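Local coordinates for protein neural CELL adhesion molecule (Homo sapiens, PDB 2VKX) that probably mediates adhesion between cells of the nervous system, here represented by its two tandem fibronectin type III domains, at residues V107-A112 against N186-S191; A176-Y181 against F196-A201. The protein carries 1 engineered substitution. One frame throughout, in Å; residues are numbered along the deposited sequence.

Contact 1: V107-A112 against N186-S191; sequences VREPSA and NQQGKS
Asn186 holds CG between its backbone N and carbonyl carbon (chi1 60°), which brings its side-chain amide up against the ring of Pro110. Gln188 sends CG away from its backbone N (chi1 -179°) and then bends at chi2 (76°), so that its chain lies along the backbone of Arg108 and Glu109 and reaches Val107.

Asn186 CG comes within 3.3 Å of Pro110 CG, and Pro110 CD lies 3.3 Å from Asn186 OD1. The amide nitrogen bridges two loops. Its bond from Asn186 ND2 to Arg108 O is straight but weak at 3.3 Å, and a second weak one goes to Asp135 O. At the other end of the amide, Asn186 OD1 takes the backbone Gln188 N at 3.0 Å, which makes an Asx turn. This N comes from well above the amide plane. Gly189 N adds a weak bond to the same oxygen. These bonds tie the amide to both loops and to its own turn, though three of the four are weak. Asn186 opens the type I turn that ends at Gly189.

Gln188 CG rests 3.9 Å from Glu109 N, and its CD lies 4.1 Å from Val107 CG2. Further on, Ser191 lies beside Pro110, and its OG accepts a bond from Ala184 N.

The 107-112 segment is the linker that enters the second fibronectin domain. It passes over the hairpin turn between strands 177-186 and 189-199, with Pro110 also packed on Ala184 of strand 177-186, and leads on to strand 114-119.

Contact 2: A176-Y181 against F196-A201; sequences AEYEVY and FVFRTA
Strands 177-181 and 196-199 run antiparallel, at 155° between their directions and 4.7 Å between their axes, with Tyr178-Phe198 and Val180-Phe196 as hydrogen-bonded pairs. Tyr178 N to Phe198 O is 2.8 Å, and Val180 N to Phe196 O is the same.

Tyr178 and Phe198 share one face of the sheet. With chi1 at 67°, the Phe198 ring leans toward the partner strand. Tyr178 CB then sits over one ring face, 3.4 Å from Phe198 CZ. The two rings lie nearly parallel, at 9°, but one is shifted well past the other, with centroids 5.5 Å apart. Val180 CG2 meets the edge of the Phe198 ring, 3.7 Å from CE2.

Glu177 and Arg199 pair on the opposite face in a long salt bridge, OE2 to NH1 3.5 Å. Arg199 NH2 also bonds to Asn175 OD1. Ala176 precedes one strand and Thr200 follows the other; there Ala176 N gives a straight bond to Thr200 OG1 at 3.1 Å, and that hydroxyl also bonds to Asp173 O.

Tyr178 OH bonds to Asp173 N, the tyrosine corner of this fold. Tyr178, Val180 and Phe198 make an apolar face, packed toward Leu172, strand 140-149 and Ile126; the other carries Glu177, Glu179 and Arg199 along with Val197.

Both contacts use strands 177-186 and 189-199, but at opposite ends of this hairpin; their centres are 26 Å apart and they do not touch. Contact 1 lies at the surface, where the turn of the hairpin meets the linker between the two domains. Contact 2 is partly buried and lies within the sheet, near the C-terminal end of the second domain. Contact 1 has a single weak cross-segment hydrogen bond and relies on a proline, an asparagine amide and chain-to-backbone packing. Contact 2 has a regular run of backbone bonds, with a mainly apolar inner face and a mostly charged outer one. One joins domain to linker; the other pairs strands.

Contact 1: V107-A112 against N186-S191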
ATOM      1  N   VAL A 107      10.979   6.139   4.248  1.00 29.58           N
ATOM      2  CA  VAL A 107      11.462   5.263   3.193  1.00 32.58           C
ATOM      3  C   VAL A 107      12.632   4.462   3.765  1.00 34.96           C
ATOM      4  O   VAL A 107      13.536   5.021   4.394  1.00 35.24           O
ATOM      5  CB  VAL A 107      11.906   6.061   1.943  1.00 31.59           C
ATOM      6  CG1 VAL A 107      10.686   6.595   1.221  1.00 29.70           C
ATOM      7  CG2 VAL A 107      12.800   7.221   2.344  1.00 33.47           C
ATOM      8  N   ARG A 108      12.577   3.145   3.584  1.00 36.48           N
ATOM      9  CA  ARG A 108      13.613   2.238   4.065  1.00 37.19           C
ATOM     10  C   ARG A 108      14.224   1.516   2.861  1.00 37.80           C
ATOM     11  O   ARG A 108      13.663   1.543   1.765  1.00 38.49           O
ATOM     12  CB  ARG A 108      12.989   1.242   5.047  1.00 38.29           C
ATOM     13  CG  ARG A 108      13.805  -0.024   5.295  1.00 45.66           C
ATOM     14  CD  ARG A 108      15.045   0.197   6.175  1.00 49.51           C
ATOM     15  NE  ARG A 108      15.906   1.265   5.670  1.00 52.50           N
ATOM     16  CZ  ARG A 108      17.064   1.616   6.214  1.00 52.08           C
ATOM     17  NH1 ARG A 108      17.512   0.979   7.285  1.00 52.96           N
ATOM     18  NH2 ARG A 108      17.764   2.616   5.693  1.00 52.02           N
ATOM     19  N   GLU A 109      15.378   0.888   3.044  1.00 38.46           N
ATOM     20  CA  GLU A 109      16.010   0.174   1.942  1.00 38.33           C
ATOM     21  C   GLU A 109      15.076  -0.965   1.570  1.00 35.71           C
ATOM     22  O   GLU A 109      14.255  -1.391   2.376  1.00 33.71           O
ATOM     23  CB  GLU A 109      17.380  -0.382   2.349  1.00 42.30           C
ATOM     24  CG  GLU A 109      18.247   0.611   3.116  1.00 48.56           C
ATOM     25  CD  GLU A 109      19.734   0.274   3.074  1.00 51.58           C
ATOM     26  OE1 GLU A 109      20.366   0.518   2.024  1.00 53.55           O
ATOM     27  OE2 GLU A 109      20.271  -0.236   4.084  1.00 53.02           O
ATOM     28  N   PRO A 110      15.188  -1.471   0.338  1.00 34.25           N
ATOM     29  CA  PRO A 110      14.337  -2.562  -0.127  1.00 33.90           C
ATOM     30  C   PRO A 110      14.672  -3.861   0.573  1.00 34.18           C
ATOM     31  O   PRO A 110      15.789  -4.039   1.045  1.00 34.85           O
ATOM     32  CB  PRO A 110      14.665  -2.644  -1.615  1.00 32.91           C
ATOM     33  CG  PRO A 110      15.255  -1.335  -1.928  1.00 32.75           C
ATOM     34  CD  PRO A 110      16.081  -1.034  -0.738  1.00 33.04           C
ATOM     35  N   SER A 111      13.709  -4.766   0.661  1.00 34.56           N
ATOM     36  CA  SER A 111      13.998  -6.052   1.264  1.00 35.15           C
ATOM     37  C   SER A 111      14.533  -6.867   0.085  1.00 35.47           C
ATOM     38  O   SER A 111      14.379  -6.460  -1.069  1.00 34.82           O
ATOM     39  CB  SER A 111      12.739  -6.672   1.880  1.00 35.73           C
ATOM     40  OG  SER A 111      11.689  -6.774   0.943  1.00 40.95           O
ATOM     41  N   ALA A 112      15.187  -7.988   0.365  1.00 36.19           N
ATOM     42  CA  ALA A 112      15.764  -8.808  -0.690  1.00 34.72           C
ATOM     43  C   ALA A 112      14.713  -9.562  -1.482  1.00 34.85           C
ATOM     44  O   ALA A 112      13.660  -9.919  -0.959  1.00 35.72           O
ATOM     45  CB  ALA A 112      16.757  -9.784  -0.101  1.00 32.90           C
ATOM     46  N   ASN A 186      17.049   0.975  -4.326  1.00 36.00           N
ATOM     47  CA  ASN A 186      16.194   2.134  -4.541  1.00 35.82           C
ATOM     48  C   ASN A 186      16.936   3.440  -4.201  1.00 36.68           C
ATOM     49  O   ASN A 186      18.135   3.435  -3.915  1.00 37.01           O
ATOM     50  CB  ASN A 186      14.878   2.016  -3.744  1.00 35.51           C
ATOM     51  CG  ASN A 186      15.091   1.917  -2.249  1.00 35.16           C
ATOM     52  OD1 ASN A 186      16.186   2.143  -1.753  1.00 36.17           O
ATOM     53  ND2 ASN A 186      14.029   1.588  -1.521  1.00 33.79           N
ATOM     54  N   GLN A 187      16.220   4.558  -4.246  1.00 37.22           N
ATOM     55  CA  GLN A 187      16.814   5.859  -3.983  1.00 38.32           C
ATOM     56  C   GLN A 187      17.400   5.951  -2.577  1.00 37.90           C
ATOM     57  O   GLN A 187      18.157   6.862  -2.277  1.00 38.95           O
ATOM     58  CB  GLN A 187      15.763   6.969  -4.182  1.00 41.41           C
ATOM     59  CG  GLN A 187      14.473   6.553  -4.958  1.00 47.08           C
ATOM     60  CD  GLN A 187      14.322   7.202  -6.357  1.00 48.83           C
ATOM     61  OE1 GLN A 187      13.244   7.142  -6.969  1.00 45.48           O
ATOM     62  NE2 GLN A 187      15.402   7.808  -6.862  1.00 47.43           N
ATOM     63  N   GLN A 188      17.059   4.995  -1.723  1.00 37.65           N
ATOM     64  CA  GLN A 188      17.512   4.981  -0.335  1.00 36.09           C
ATOM     65  C   GLN A 188      18.745   4.095  -0.093  1.00 35.18           C
ATOM     66  O   GLN A 188      19.462   4.270   0.894  1.00 33.35           O
ATOM     67  CB  GLN A 188      16.347   4.517   0.548  1.00 37.79           C
ATOM     68  CG  GLN A 188      16.615   4.461   2.050  1.00 43.66           C
ATOM     69  CD  GLN A 188      16.604   5.836   2.710  1.00 47.30           C
ATOM     70  OE1 GLN A 188      15.701   6.644   2.471  1.00 48.39           O
ATOM     71  NE2 GLN A 188      17.603   6.101   3.556  1.00 47.47           N
ATOM     72  N   GLY A 189      18.987   3.138  -0.985  1.00 33.62           N
ATOM     73  CA  GLY A 189      20.125   2.253  -0.813  1.00 32.60           C
ATOM     74  C   GLY A 189      19.902   0.819  -1.263  1.00 32.25           C
ATOM     75  O   GLY A 189      18.913   0.509  -1.924  1.00 31.67           O
ATOM     76  N   LYS A 190      20.834  -0.057  -0.895  1.00 31.81           N
ATOM     77  CA  LYS A 190      20.778  -1.467  -1.261  1.00 31.66           C
ATOM     78  C   LYS A 190      20.224  -2.407  -0.184  1.00 31.85           C
ATOM     79  O   LYS A 190      20.346  -2.174   1.019  1.00 30.88           O
ATOM     80  CB  LYS A 190      22.166  -1.956  -1.659  1.00 31.49           C
ATOM     81  CG  LYS A 190      22.773  -1.225  -2.834  1.00 33.57           C
ATOM     82  CD  LYS A 190      24.274  -1.511  -2.912  1.00 34.32           C
ATOM     83  CE  LYS A 190      24.939  -0.755  -4.051  1.00 35.18           C
ATOM     84  NZ  LYS A 190      26.424  -0.813  -3.940  1.00 34.70           N
ATOM     85  N   SER A 191      19.627  -3.494  -0.649  1.00 31.53           N
ATOM     86  CA  SER A 191      19.048  -4.500   0.225  1.00 29.52           C
ATOM     87  C   SER A 191      20.091  -5.545   0.582  1.00 29.37           C
ATOM     88  O   SER A 191      21.226  -5.505   0.107  1.00 28.59           O
ATOM     89  CB  SER A 191      17.927  -5.218  -0.509  1.00 28.83           C
ATOM     90  OG  SER A 191      18.484  -6.035  -1.522  1.00 23.90           O
TER

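Contact 2: A176-Y181 against F196-A201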
ATOM      1  N   ALA A 176      30.850 -27.126 -13.475  1.00 31.13           N
ATOM      2  CA  ALA A 176      31.347 -26.104 -12.566  1.00 28.89           C
ATOM      3  C   ALA A 176      30.254 -25.568 -11.643  1.00 29.83           C
ATOM      4  O   ALA A 176      29.079 -25.491 -12.027  1.00 27.40           O
ATOM      5  CB  ALA A 176      31.965 -24.962 -13.375  1.00 26.08           C
ATOM      6  N   GLU A 177      30.667 -25.188 -10.431  1.00 30.87           N
ATOM      7  CA  GLU A 177      29.762 -24.668  -9.407  1.00 31.06           C
ATOM      8  C   GLU A 177      29.805 -23.159  -9.308  1.00 30.67           C
ATOM      9  O   GLU A 177      30.874 -22.565  -9.175  1.00 30.46           O
ATOM     10  CB  GLU A 177      30.103 -25.270  -8.047  1.00 32.11           C
ATOM     11  CG  GLU A 177      29.787 -26.745  -7.935  1.00 35.80           C
ATOM     12  CD  GLU A 177      30.278 -27.330  -6.640  1.00 37.86           C
ATOM     13  OE1 GLU A 177      29.721 -26.986  -5.580  1.00 40.03           O
ATOM     14  OE2 GLU A 177      31.234 -28.126  -6.679  1.00 40.83           O
ATOM     15  N   TYR A 178      28.625 -22.547  -9.345  1.00 30.34           N
ATOM     16  CA  TYR A 178      28.511 -21.096  -9.291  1.00 30.38           C
ATOM     17  C   TYR A 178      27.637 -20.585  -8.151  1.00 30.33           C
ATOM     18  O   TYR A 178      26.827 -21.330  -7.595  1.00 30.87           O
ATOM     19  CB  TYR A 178      27.915 -20.569 -10.600  1.00 28.58           C
ATOM     20  CG  TYR A 178      28.788 -20.708 -11.810  1.00 29.55           C
ATOM     21  CD1 TYR A 178      28.865 -21.914 -12.518  1.00 30.29           C
ATOM     22  CD2 TYR A 178      29.533 -19.625 -12.269  1.00 29.93           C
ATOM     23  CE1 TYR A 178      29.666 -22.028 -13.660  1.00 28.44           C
ATOM     24  CE2 TYR A 178      30.332 -19.728 -13.403  1.00 28.88           C
ATOM     25  CZ  TYR A 178      30.392 -20.926 -14.092  1.00 29.04           C
ATOM     26  OH  TYR A 178      31.176 -20.994 -15.219  1.00 31.85           O
ATOM     27  N   GLU A 179      27.811 -19.308  -7.819  1.00 29.03           N
ATOM     28  CA  GLU A 179      26.991 -18.647  -6.807  1.00 31.62           C
ATOM     29  C   GLU A 179      26.551 -17.306  -7.390  1.00 31.73           C
ATOM     30  O   GLU A 179      27.360 -16.562  -7.952  1.00 31.93           O
ATOM     31  CB  GLU A 179      27.749 -18.423  -5.489  1.00 32.90           C
ATOM     32  CG  GLU A 179      28.943 -17.478  -5.567  1.00 36.11           C
ATOM     33  CD  GLU A 179      29.578 -17.241  -4.201  1.00 38.27           C
ATOM     34  OE1 GLU A 179      30.575 -16.483  -4.116  1.00 37.63           O
ATOM     35  OE2 GLU A 179      29.071 -17.819  -3.212  1.00 37.40           O
ATOM     36  N   VAL A 180      25.259 -17.019  -7.277  1.00 30.42           N
ATOM     37  CA  VAL A 180      24.696 -15.785  -7.780  1.00 29.25           C
ATOM     38  C   VAL A 180      24.212 -14.927  -6.628  1.00 30.11           C
ATOM     39  O   VAL A 180      23.574 -15.429  -5.701  1.00 29.27           O
ATOM     40  CB  VAL A 180      23.480 -16.046  -8.679  1.00 29.20           C
ATOM     41  CG1 VAL A 180      22.842 -14.738  -9.066  1.00 29.74           C
ATOM     42  CG2 VAL A 180      23.895 -16.793  -9.913  1.00 31.82           C
ATOM     43  N   TYR A 181      24.518 -13.636  -6.692  1.00 30.37           N
ATOM     44  CA  TYR A 181      24.061 -12.688  -5.686  1.00 31.47           C
ATOM     45  C   TYR A 181      23.163 -11.641  -6.348  1.00 31.40           C
ATOM     46  O   TYR A 181      23.528 -11.025  -7.352  1.00 31.37           O
ATOM     47  CB  TYR A 181      25.240 -12.006  -4.992  1.00 33.53           C
ATOM     48  CG  TYR A 181      25.910 -12.871  -3.945  1.00 36.68           C
ATOM     49  CD1 TYR A 181      26.943 -13.744  -4.285  1.00 37.81           C
ATOM     50  CD2 TYR A 181      25.514 -12.807  -2.608  1.00 38.20           C
ATOM     51  CE1 TYR A 181      27.573 -14.527  -3.320  1.00 39.13           C
ATOM     52  CE2 TYR A 181      26.133 -13.587  -1.634  1.00 39.17           C
ATOM     53  CZ  TYR A 181      27.165 -14.442  -1.995  1.00 39.69           C
ATOM     54  OH  TYR A 181      27.806 -15.181  -1.029  1.00 38.17           O
ATOM     55  N   PHE A 196      22.140 -17.596  -4.376  1.00 34.95           N
ATOM     56  CA  PHE A 196      21.624 -18.805  -4.997  1.00 33.85           C
ATOM     57  C   PHE A 196      22.821 -19.583  -5.540  1.00 33.47           C
ATOM     58  O   PHE A 196      23.681 -19.020  -6.214  1.00 32.37           O
ATOM     59  CB  PHE A 196      20.683 -18.409  -6.140  1.00 33.82           C
ATOM     60  CG  PHE A 196      20.040 -19.561  -6.812  1.00 34.70           C
ATOM     61  CD1 PHE A 196      18.925 -20.176  -6.246  1.00 36.10           C
ATOM     62  CD2 PHE A 196      20.569 -20.066  -7.991  1.00 33.92           C
ATOM     63  CE1 PHE A 196      18.340 -21.288  -6.843  1.00 35.17           C
ATOM     64  CE2 PHE A 196      20.001 -21.172  -8.604  1.00 34.85           C
ATOM     65  CZ  PHE A 196      18.881 -21.792  -8.029  1.00 37.20           C
ATOM     66  N   VAL A 197      22.884 -20.873  -5.242  1.00 33.33           N
ATOM     67  CA  VAL A 197      24.000 -21.688  -5.713  1.00 31.56           C
ATOM     68  C   VAL A 197      23.557 -22.826  -6.619  1.00 29.86           C
ATOM     69  O   VAL A 197      22.604 -23.538  -6.313  1.00 29.08           O
ATOM     70  CB  VAL A 197      24.800 -22.270  -4.529  1.00 30.81           C
ATOM     71  CG1 VAL A 197      25.966 -23.093  -5.036  1.00 30.78           C
ATOM     72  CG2 VAL A 197      25.308 -21.151  -3.673  1.00 31.35           C
ATOM     73  N   PHE A 198      24.258 -22.991  -7.737  1.00 28.03           N
ATOM     74  CA  PHE A 198      23.929 -24.046  -8.681  1.00 26.15           C
ATOM     75  C   PHE A 198      25.174 -24.655  -9.328  1.00 27.10           C
ATOM     76  O   PHE A 198      26.297 -24.173  -9.153  1.00 24.36           O
ATOM     77  CB  PHE A 198      22.994 -23.504  -9.760  1.00 22.58           C
ATOM     78  CG  PHE A 198      23.636 -22.509 -10.651  1.00 20.68           C
ATOM     79  CD1 PHE A 198      24.253 -22.911 -11.827  1.00 20.02           C
ATOM     80  CD2 PHE A 198      23.690 -21.171 -10.284  1.00 20.12           C
ATOM     81  CE1 PHE A 198      24.922 -21.995 -12.628  1.00 20.23           C
ATOM     82  CE2 PHE A 198      24.352 -20.246 -11.069  1.00 21.10           C
ATOM     83  CZ  PHE A 198      24.974 -20.658 -12.248  1.00 22.84           C
ATOM     84  N   ARG A 199      24.942 -25.713 -10.095  1.00 28.67           N
ATOM     85  CA  ARG A 199      26.004 -26.439 -10.755  1.00 30.33           C
ATOM     86  C   ARG A 199      25.616 -26.883 -12.162  1.00 32.51           C
ATOM     87  O   ARG A 199      24.628 -27.596 -12.357  1.00 35.21           O
ATOM     88  CB  ARG A 199      26.381 -27.649  -9.907  1.00 28.53           C
ATOM     89  CG  ARG A 199      27.331 -28.585 -10.583  1.00 28.48           C
ATOM     90  CD  ARG A 199      28.042 -29.461  -9.593  1.00 29.17           C
ATOM     91  NE  ARG A 199      28.836 -30.466 -10.293  1.00 31.61           N
ATOM     92  CZ  ARG A 199      29.851 -31.134  -9.754  1.00 29.15           C
ATOM     93  NH1 ARG A 199      30.204 -30.903  -8.494  1.00 27.36           N
ATOM     94  NH2 ARG A 199      30.506 -32.029 -10.481  1.00 24.65           N
ATOM     95  N   THR A 200      26.409 -26.464 -13.141  1.00 32.77           N
ATOM     96  CA  THR A 200      26.152 -26.816 -14.526  1.00 33.58           C
ATOM     97  C   THR A 200      26.381 -28.305 -14.748  1.00 34.39           C
ATOM     98  O   THR A 200      26.991 -28.983 -13.917  1.00 32.64           O
ATOM     99  CB  THR A 200      27.055 -26.014 -15.474  1.00 33.72           C
ATOM    100  OG1 THR A 200      28.433 -26.237 -15.135  1.00 34.52           O
ATOM    101  CG2 THR A 200      26.744 -24.539 -15.359  1.00 31.40           C
ATOM    102  N   ALA A 201      25.877 -28.803 -15.872  1.00 35.59           N
ATOM    103  CA  ALA A 201      26.017 -30.207 -16.221  1.00 37.41           C
ATOM    104  C   ALA A 201      27.455 -30.539 -16.633  1.00 39.26           C
ATOM    105  O   ALA A 201      28.293 -29.648 -16.791  1.00 36.91           O
ATOM    106  CB  ALA A 201      25.052 -30.560 -17.337  1.00 36.69           C
TER